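Local structure of CBS domain-containing predicted protein TM0935 (Thermotoga maritima, 1O50) at residues 27-32 with 39-44; 50-55 with 136-141; 60-65 with 124-129. The protein is of unknown function but, as a pair of tandem CBS domains, probably senses or binds a regulatory ligand, as many CBS-domain proteins do with adenosine nucleotides. All coordinates share one frame; numbering follows the deposited sequence.

Contact 1: 27-32 with 39-44; sequences TVVEED and VDRILE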
loop_
_atom_site.group_PDB
_atom_site.type_symbol
_atom_site.label_atom_id
_atom_site.label_comp_id
_atom_site.label_asym_id
_atom_site.label_seq_id
_atom_site.Cartn_x
_atom_site.Cartn_y
_atom_site.Cartn_z
ATOM N N THR A 27 -10.216 9.569 3.352
ATOM C CA THR A 27 -9.471 10.819 3.366
ATOM C C THR A 27 -9.731 11.598 2.109
ATOM O O THR A 27 -9.283 11.206 1.042
ATOM C CB THR A 27 -7.981 10.543 3.431
ATOM O OG1 THR A 27 -7.686 9.974 4.708
ATOM C CG2 THR A 27 -7.176 11.850 3.370
ATOM N N VAL A 28 -10.402 12.724 2.277
ATOM C CA VAL A 28 -10.905 13.528 1.185
ATOM C C VAL A 28 -10.375 14.993 1.261
ATOM O O VAL A 28 -10.603 15.696 2.258
ATOM C CB VAL A 28 -12.460 13.623 1.229
ATOM C CG1 VAL A 28 -12.961 14.276 -0.017
ATOM C CG2 VAL A 28 -13.099 12.265 1.370
ATOM N N VAL A 29 -9.743 15.428 0.160
ATOM C CA VAL A 29 -9.180 16.762 -0.018
ATOM C C VAL A 29 -9.896 17.492 -1.162
ATOM O O VAL A 29 -10.734 16.923 -1.851
ATOM C CB VAL A 29 -7.652 16.703 -0.286
ATOM C CG1 VAL A 29 -6.920 16.037 0.903
ATOM C CG2 VAL A 29 -7.333 15.963 -1.526
ATOM N N GLU A 30 -9.592 18.779 -1.280
ATOM C CA GLU A 30 -10.078 19.664 -2.338
ATOM C C GLU A 30 -9.005 19.789 -3.413
ATOM O O GLU A 30 -7.867 19.451 -3.175
ATOM C CB GLU A 30 -10.358 21.049 -1.757
ATOM C CG GLU A 30 -11.517 21.127 -0.761
ATOM C CD GLU A 30 -12.887 20.978 -1.397
ATOM O OE1 GLU A 30 -13.611 20.020 -1.024
ATOM O OE2 GLU A 30 -13.263 21.806 -2.275
ATOM N N GLU A 31 -9.356 20.307 -4.575
ATOM C CA GLU A 31 -8.430 20.396 -5.719
ATOM C C GLU A 31 -7.207 21.298 -5.469
ATOM O O GLU A 31 -6.103 21.057 -6.015
ATOM C CB GLU A 31 -9.201 20.889 -6.951
ATOM C CG GLU A 31 -10.093 19.838 -7.576
ATOM C CD GLU A 31 -10.910 20.396 -8.721
ATOM O OE1 GLU A 31 -10.910 21.616 -8.938
ATOM O OE2 GLU A 31 -11.557 19.624 -9.421
ATOM N N ASP A 32 -7.391 22.326 -4.642
ATOM C CA ASP A 32 -6.307 23.273 -4.337
ATOM C C ASP A 32 -5.567 22.938 -3.054
ATOM O O ASP A 32 -4.796 23.744 -2.555
ATOM C CB ASP A 32 -6.811 24.718 -4.257
ATOM C CG ASP A 32 -7.777 24.954 -3.104
ATOM O OD1 ASP A 32 -8.188 24.003 -2.438
ATOM O OD2 ASP A 32 -8.197 26.075 -2.782
ATOM N N VAL A 39 0.040 14.942 2.492
ATOM C CA VAL A 39 0.945 14.170 3.313
ATOM C C VAL A 39 0.581 14.249 4.803
ATOM O O VAL A 39 0.562 13.233 5.500
ATOM C CB VAL A 39 2.419 14.595 3.001
ATOM C CG1 VAL A 39 3.352 13.968 3.917
ATOM C CG2 VAL A 39 2.787 14.238 1.572
ATOM N N ASP A 40 0.302 15.430 5.323
ATOM C CA ASP A 40 -0.118 15.529 6.727
ATOM C C ASP A 40 -1.351 14.644 7.023
ATOM O O ASP A 40 -1.397 13.975 8.037
ATOM C CB ASP A 40 -0.467 16.958 7.122
ATOM C CG ASP A 40 0.714 17.931 7.036
ATOM O OD1 ASP A 40 1.887 17.546 7.295
ATOM O OD2 ASP A 40 0.493 19.140 6.779
ATOM N N ARG A 41 -2.372 14.690 6.158
ATOM C CA ARG A 41 -3.558 13.818 6.255
ATOM C C ARG A 41 -3.228 12.335 6.230
ATOM O O ARG A 41 -3.800 11.562 6.963
ATOM C CB ARG A 41 -4.551 14.104 5.117
ATOM C CG ARG A 41 -5.188 15.535 5.129
ATOM C CD ARG A 41 -6.096 15.835 6.261
ATOM N NE ARG A 41 -7.260 14.927 6.370
ATOM C CZ ARG A 41 -8.401 14.976 5.645
ATOM N NH1 ARG A 41 -8.588 15.878 4.677
ATOM N NH2 ARG A 41 -9.371 14.093 5.900
ATOM N N ILE A 42 -2.292 11.913 5.382
ATOM C CA ILE A 42 -1.919 10.508 5.349
ATOM C C ILE A 42 -1.209 10.119 6.649
ATOM O O ILE A 42 -1.488 9.052 7.197
ATOM C CB ILE A 42 -1.028 10.188 4.142
ATOM C CG1 ILE A 42 -1.791 10.418 2.814
ATOM C CG2 ILE A 42 -0.568 8.739 4.218
ATOM C CD1 ILE A 42 -0.919 10.506 1.592
ATOM N N LEU A 43 -0.289 10.966 7.135
ATOM C CA LEU A 43 0.452 10.674 8.375
ATOM C C LEU A 43 -0.447 10.610 9.627
ATOM O O LEU A 43 -0.103 9.929 10.640
ATOM C CB LEU A 43 1.573 11.706 8.582
ATOM C CG LEU A 43 2.672 11.671 7.494
ATOM C CD1 LEU A 43 3.603 12.943 7.553
ATOM C CD2 LEU A 43 3.529 10.386 7.631
ATOM N N GLU A 44 -1.573 11.328 9.605
ATOM C CA GLU A 44 -2.518 11.292 10.749
ATOM C C GLU A 44 -3.353 9.990 10.773
ATOM O O GLU A 44 -3.795 9.577 11.799
ATOM C CB GLU A 44 -3.449 12.513 10.759
ATOM C CG GLU A 44 -4.081 12.779 12.122
ATOM C CD GLU A 44 -5.468 12.140 12.322
ATOM O OE1 GLU A 44 -6.069 11.667 11.306
ATOM O OE2 GLU A 44 -5.971 12.150 13.493
HETATM O O HOH W 1 -8.176 11.392 6.854
HETATM O O HOH W 2 -11.806 13.417 4.674
#

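Contact 2: 50-55 with 136-141; sequences TVYVAR and GEIVGD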
loop_
_atom_site.group_PDB
_atom_site.type_symbol
_atom_site.label_atom_id
_atom_site.label_comp_id
_atom_site.label_asym_id
_atom_site.label_seq_id
_atom_site.Cartn_x
_atom_site.Cartn_y
_atom_site.Cartn_z
ATOM N N THR A 50 -5.215 5.442 -0.325
ATOM C CA THR A 50 -5.661 6.281 -1.422
ATOM C C THR A 50 -6.360 7.532 -0.841
ATOM O O THR A 50 -7.269 7.420 0.016
ATOM C CB THR A 50 -6.618 5.529 -2.386
ATOM O OG1 THR A 50 -6.034 4.291 -2.867
ATOM C CG2 THR A 50 -6.831 6.364 -3.675
ATOM N N VAL A 51 -5.904 8.715 -1.286
ATOM C CA VAL A 51 -6.588 9.978 -1.061
ATOM C C VAL A 51 -7.575 10.316 -2.182
ATOM O O VAL A 51 -7.271 10.163 -3.356
ATOM C CB VAL A 51 -5.559 11.122 -0.829
ATOM C CG1 VAL A 51 -6.281 12.444 -0.670
ATOM C CG2 VAL A 51 -4.720 10.817 0.446
ATOM N N TYR A 52 -8.738 10.796 -1.800
ATOM C CA TYR A 52 -9.759 11.211 -2.752
ATOM C C TYR A 52 -9.812 12.731 -2.794
ATOM O O TYR A 52 -9.506 13.402 -1.808
ATOM C CB TYR A 52 -11.146 10.650 -2.371
ATOM C CG TYR A 52 -11.096 9.170 -2.014
ATOM C CD1 TYR A 52 -10.492 8.254 -2.878
ATOM C CD2 TYR A 52 -11.637 8.679 -0.822
ATOM C CE1 TYR A 52 -10.415 6.920 -2.567
ATOM C CE2 TYR A 52 -11.559 7.307 -0.512
ATOM C CZ TYR A 52 -10.949 6.452 -1.395
ATOM O OH TYR A 52 -10.867 5.115 -1.121
ATOM N N VAL A 53 -10.255 13.237 -3.939
ATOM C CA VAL A 53 -10.408 14.659 -4.210
ATOM C C VAL A 53 -11.853 14.908 -4.633
ATOM O O VAL A 53 -12.366 14.295 -5.582
ATOM C CB VAL A 53 -9.417 15.124 -5.343
ATOM C CG1 VAL A 53 -9.443 16.656 -5.515
ATOM C CG2 VAL A 53 -8.021 14.646 -5.064
ATOM N N ALA A 54 -12.511 15.804 -3.912
ATOM C CA ALA A 54 -13.887 16.141 -4.185
ATOM C C ALA A 54 -14.041 17.621 -4.544
ATOM O O ALA A 54 -13.158 18.450 -4.279
ATOM C CB ALA A 54 -14.752 15.794 -2.996
ATOM N N ARG A 55 -15.175 17.933 -5.171
ATOM C CA ARG A 55 -15.521 19.285 -5.520
ATOM C C ARG A 55 -17.036 19.351 -5.455
ATOM O O ARG A 55 -17.716 18.651 -6.204
ATOM C CB ARG A 55 -15.022 19.578 -6.941
ATOM C CG ARG A 55 -14.720 21.052 -7.254
ATOM C CD ARG A 55 -15.134 21.476 -8.664
ATOM N NE ARG A 55 -14.923 20.416 -9.653
ATOM N N GLY A 136 -22.298 10.217 -7.827
ATOM C CA GLY A 136 -20.887 10.516 -7.676
ATOM C C GLY A 136 -20.440 10.898 -6.274
ATOM O O GLY A 136 -19.364 11.491 -6.104
ATOM N N GLU A 137 -21.219 10.525 -5.265
ATOM C CA GLU A 137 -20.932 10.900 -3.884
ATOM C C GLU A 137 -20.454 9.724 -3.059
ATOM O O GLU A 137 -20.917 8.606 -3.232
ATOM C CB GLU A 137 -22.156 11.552 -3.248
ATOM C CG GLU A 137 -22.540 12.832 -3.973
ATOM C CD GLU A 137 -23.580 13.673 -3.250
ATOM O OE1 GLU A 137 -24.067 13.241 -2.175
ATOM O OE2 GLU A 137 -23.912 14.767 -3.775
ATOM N N ILE A 138 -19.511 10.000 -2.167
ATOM C CA ILE A 138 -18.885 8.974 -1.332
ATOM C C ILE A 138 -19.786 8.545 -0.163
ATOM O O ILE A 138 -20.194 9.363 0.660
ATOM C CB ILE A 138 -17.488 9.429 -0.840
ATOM C CG1 ILE A 138 -16.591 9.722 -2.037
ATOM C CG2 ILE A 138 -16.824 8.340 0.055
ATOM C CD1 ILE A 138 -15.241 10.273 -1.666
ATOM N N VAL A 139 -20.100 7.251 -0.134
ATOM C CA VAL A 139 -20.977 6.668 0.878
ATOM C C VAL A 139 -20.271 5.602 1.732
ATOM O O VAL A 139 -20.820 5.122 2.708
ATOM C CB VAL A 139 -22.249 6.065 0.225
ATOM C CG1 VAL A 139 -23.156 7.185 -0.356
ATOM C CG2 VAL A 139 -21.876 5.054 -0.845
ATOM N N GLY A 140 -19.059 5.227 1.349
ATOM C CA GLY A 140 -18.294 4.235 2.096
ATOM C C GLY A 140 -16.908 4.067 1.514
ATOM O O GLY A 140 -16.550 4.779 0.596
ATOM N N ASP A 141 -16.138 3.108 2.039
ATOM C CA ASP A 141 -14.738 2.905 1.643
ATOM C C ASP A 141 -14.399 1.397 1.577
ATOM O O ASP A 141 -14.986 0.577 2.278
ATOM C CB ASP A 141 -13.857 3.627 2.693
ATOM C CG ASP A 141 -12.510 3.993 2.195
ATOM O OD1 ASP A 141 -12.336 4.200 0.968
ATOM O OD2 ASP A 141 -11.539 4.047 2.986
#

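Contact 3: 60-65 with 124-129; sequences VGMIPV and NNIQEM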
loop_
_atom_site.group_PDB
_atom_site.type_symbol
_atom_site.label_atom_id
_atom_site.label_comp_id
_atom_site.label_asym_id
_atom_site.label_seq_id
_atom_site.Cartn_x
_atom_site.Cartn_y
_atom_site.Cartn_z
ATOM N N VAL A 60 -13.960 13.617 -7.816
ATOM C CA VAL A 60 -13.323 14.056 -9.054
ATOM C C VAL A 60 -11.915 13.540 -9.292
ATOM O O VAL A 60 -11.449 13.600 -10.409
ATOM C CB VAL A 60 -13.351 15.623 -9.258
ATOM C CG1 VAL A 60 -14.780 16.126 -9.283
ATOM C CG2 VAL A 60 -12.553 16.342 -8.212
ATOM N N GLY A 61 -11.219 13.031 -8.278
ATOM C CA GLY A 61 -9.943 12.402 -8.562
ATOM C C GLY A 61 -9.484 11.522 -7.429
ATOM O O GLY A 61 -10.073 11.508 -6.351
ATOM N N MET A 62 -8.366 10.853 -7.617
ATOM C CA MET A 62 -7.814 10.075 -6.527
ATOM C C MET A 62 -6.293 10.137 -6.565
ATOM O O MET A 62 -5.699 10.363 -7.567
ATOM C CB MET A 62 -8.320 8.607 -6.621
ATOM C CG MET A 62 -7.708 7.838 -7.815
ATOM S SD MET A 62 -8.112 6.031 -7.957
ATOM C CE MET A 62 -6.923 5.466 -9.256
ATOM N N ILE A 63 -5.653 9.980 -5.428
ATOM C CA ILE A 63 -4.226 9.992 -5.404
ATOM C C ILE A 63 -3.826 8.767 -4.573
ATOM O O ILE A 63 -3.856 8.821 -3.337
ATOM C CB ILE A 63 -3.762 11.301 -4.719
ATOM C CG1 ILE A 63 -4.324 12.529 -5.454
ATOM C CG2 ILE A 63 -2.222 11.311 -4.545
ATOM C CD1 ILE A 63 -4.119 13.896 -4.695
ATOM N N PRO A 64 -3.541 7.640 -5.231
ATOM C CA PRO A 64 -2.884 6.514 -4.554
ATOM C C PRO A 64 -1.523 6.906 -3.974
ATOM O O PRO A 64 -0.739 7.671 -4.562
ATOM C CB PRO A 64 -2.704 5.498 -5.692
ATOM C CG PRO A 64 -3.747 5.811 -6.574
ATOM C CD PRO A 64 -3.815 7.320 -6.648
ATOM N N VAL A 65 -1.222 6.386 -2.790
ATOM C CA VAL A 65 0.028 6.743 -2.164
ATOM C C VAL A 65 1.219 6.391 -3.060
ATOM O O VAL A 65 2.227 7.105 -3.050
ATOM C CB VAL A 65 0.163 6.074 -0.825
ATOM C CG1 VAL A 65 1.618 6.199 -0.297
ATOM C CG2 VAL A 65 -0.823 6.698 0.123
ATOM N N ASN A 124 -5.329 -1.586 -11.544
ATOM C CA ASN A 124 -4.988 -0.175 -11.322
ATOM C C ASN A 124 -3.907 0.011 -10.257
ATOM O O ASN A 124 -3.475 1.130 -9.932
ATOM C CB ASN A 124 -6.265 0.565 -10.902
ATOM C CG ASN A 124 -7.261 0.679 -12.043
ATOM O OD1 ASN A 124 -7.081 1.499 -12.932
ATOM N ND2 ASN A 124 -8.281 -0.187 -12.054
ATOM N N ASN A 125 -3.457 -1.100 -9.712
ATOM C CA ASN A 125 -2.432 -1.093 -8.699
ATOM C C ASN A 125 -2.738 -0.120 -7.575
ATOM O O ASN A 125 -1.895 0.713 -7.205
ATOM C CB ASN A 125 -1.034 -0.814 -9.273
ATOM C CG ASN A 125 0.056 -0.914 -8.176
ATOM O OD1 ASN A 125 -0.068 -1.755 -7.299
ATOM N ND2 ASN A 125 1.098 -0.058 -8.219
ATOM N N ILE A 126 -3.964 -0.203 -7.049
ATOM C CA ILE A 126 -4.374 0.543 -5.864
ATOM C C ILE A 126 -4.897 -0.437 -4.784
ATOM O O ILE A 126 -5.270 -1.545 -5.107
ATOM C CB ILE A 126 -5.478 1.586 -6.248
ATOM C CG1 ILE A 126 -6.728 0.878 -6.732
ATOM C CG2 ILE A 126 -4.975 2.590 -7.346
ATOM C CD1 ILE A 126 -7.792 1.771 -7.295
ATOM N N GLN A 127 -4.905 -0.033 -3.522
ATOM C CA GLN A 127 -5.395 -0.831 -2.404
ATOM C C GLN A 127 -6.508 -0.164 -1.568
ATOM O O GLN A 127 -6.774 -0.567 -0.419
ATOM C CB GLN A 127 -4.207 -1.223 -1.515
ATOM C CG GLN A 127 -3.193 -2.055 -2.285
ATOM C CD GLN A 127 -2.180 -2.733 -1.444
ATOM O OE1 GLN A 127 -2.511 -3.257 -0.412
ATOM N NE2 GLN A 127 -0.932 -2.812 -1.930
ATOM N N GLU A 128 -7.160 0.862 -2.113
ATOM C CA GLU A 128 -8.260 1.536 -1.394
ATOM C C GLU A 128 -9.037 2.286 -2.425
ATOM O O GLU A 128 -8.466 2.963 -3.289
ATOM C CB GLU A 128 -7.774 2.511 -0.340
ATOM C CG GLU A 128 -8.867 3.037 0.567
ATOM C CD GLU A 128 -8.415 4.047 1.596
ATOM O OE1 GLU A 128 -7.231 4.321 1.672
ATOM O OE2 GLU A 128 -9.256 4.566 2.375
ATOM N N MET A 129 -10.345 2.119 -2.359
ATOM C CA MET A 129 -11.250 2.650 -3.344
ATOM C C MET A 129 -12.423 3.153 -2.597
ATOM O O MET A 129 -12.798 2.564 -1.595
ATOM C CB MET A 129 -11.763 1.551 -4.268
ATOM C CG MET A 129 -10.919 1.293 -5.422
ATOM S SD MET A 129 -11.578 0.091 -6.598
ATOM C CE MET A 129 -11.672 -1.230 -5.563
#

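Contact 1: 27-32 with 39-44
NH2 of R41 is gripped by two waters, each of which it shares with strand 27-29. One accepts from NH2 at 2.8 Å, in the guanidinium plane at its edge, and also takes the backbone N-H of V28. The other lies 3.1 Å from NH2 and is hydrogen-bonded to OG1 of T27. NH1 meets the strand directly, donating to V28 O at 3.2 Å with an N-H...O angle of 152°. The donor stands well above the carbonyl plane, so the bond does not follow a lone pair. A bend at chi2 (-67°), followed by another at chi3, lays the guanidinium along the strand, and T27 CG2 lies 4.0 Å above the centre of one face. The same methyl also packs 3.9 Å from CB of R41. In this beta-alpha-beta unit of a CBS domain, T27 and V29 spend their backbone bonds on strand 50-55, while V28 turns its N-H and C=O the other way. A leucine in place of R41 would probably leave V28 O without its donor from the helix and the two waters without their shared anchor. One guanidinium thus serves both backbone groups of V28, the C=O directly and the N-H through water.

Contact 2: 50-55 with 136-141
From its CB outward, Y52 of strand 50-55 reaches across to strand 138-143 and changes chemistry on the way. CB lies 4.2 Å from CD1 of I138, and the ring atom CD2 comes a little nearer the same methyl, at 4.0 Å. I138 presents this terminal methyl obliquely, neither squarely over the ring nor at its edge. Further out, CE2 and CZ of the ring are each 3.5 Å from OD1 of D141, which lies at the ring edge, in plane. At the tip, OH donates to that same OD1 in a short bond of 2.7 Å. The hydroxyl meets the oxygen nearly in line with its C-O bond, and the carboxylate stands almost perpendicular to the ring, the planes being 87° apart. D141 is placed for this by its first torsion, which sets CG anti to the backbone N (chi1 -157°) and swings the carboxylate toward the tyrosine. Just before it, V139 and G140 form a classic beta bulge.

Through Y52, I138 and D141 a strand of one CBS domain is joined to a strand of the other. P130 and E128, on the strand beside 138-143, also touch Y52. OD2 of D141 lies very close to the carboxylate of E128, a doubtful separation that, if real, would be consistent with a proton held between the two acids. With its other oxygen engaged by a phenol donor, the aspartate would have part of its charge offset, so the tyrosine adds apolar packing at its base and, probably, some easing of the negative charge at its tip.

Contact 3: 60-65 with 124-129
The backbones come nearest where P64 ends its strand and I126 follows a helix, their CA atoms 6.3 Å apart, and they are wider at M62 and M129, with 8.8 Å between CA atoms. Side chains bridge the gap, and CG2 of I126 does the touching for its side of the contact. This methyl lies 3.5 Å from CG of P64 and 4.0 Å from CB of the same ring. Its second neighbour is CE of M62, also 4.0 Å away. CG of P64 and CE of M62 are themselves 4.2 Å apart, so the isoleucine methyl sits against both of them in a compact triangle of carbons. I126 turns this branch forward by setting CG2 anti to its carbonyl carbon, with CG1 taking the place between N and C (chi1 64°). M62 leaves its backbone in the same sterically demanding rotamer and then runs fully extended, crossing the isoleucine at about a right angle and delivering only its end methyl.

The packing belongs to the junction of the CBS-domain pair, where a strand end of the first domain meets a helix-to-strand turn of the second. P64 is the N-cap residue of helix 65-77. On the other side, N125 closes helix 114-124 with a Schellman motif, its positive phi ending the helix, and the next residue, I126, points its side chain toward the first domain. Farther back, V60 and G61 form a classic beta bulge opposite V53. The turn also reaches the dimer interface: N125 is hydrogen-bonded to N125 of the second subunit, and Q127 packs on V65 of that subunit.

In the fold
Following the chain from the N terminus, contact 1 closes first, a short loop within one beta-alpha-beta unit that sets helix 35-44 beside the outer strand of the sheet. The next strand, 50-55, opens contact 2, and 60-65 opens contact 3 soon after. The second CBS domain then answers in reverse order: 124-129 closes contact 3 before 136-141 closes contact 2, so contact 3 lies within the span of contact 2 and none cross. Contact 1 stays within a single CBS domain, whereas contacts 2 and 3 tie neighbouring strands of the first domain to strand 138-143 and to the turn leading into strand 128-132 of the second. Contacts 1 and 3 also reach the second subunit.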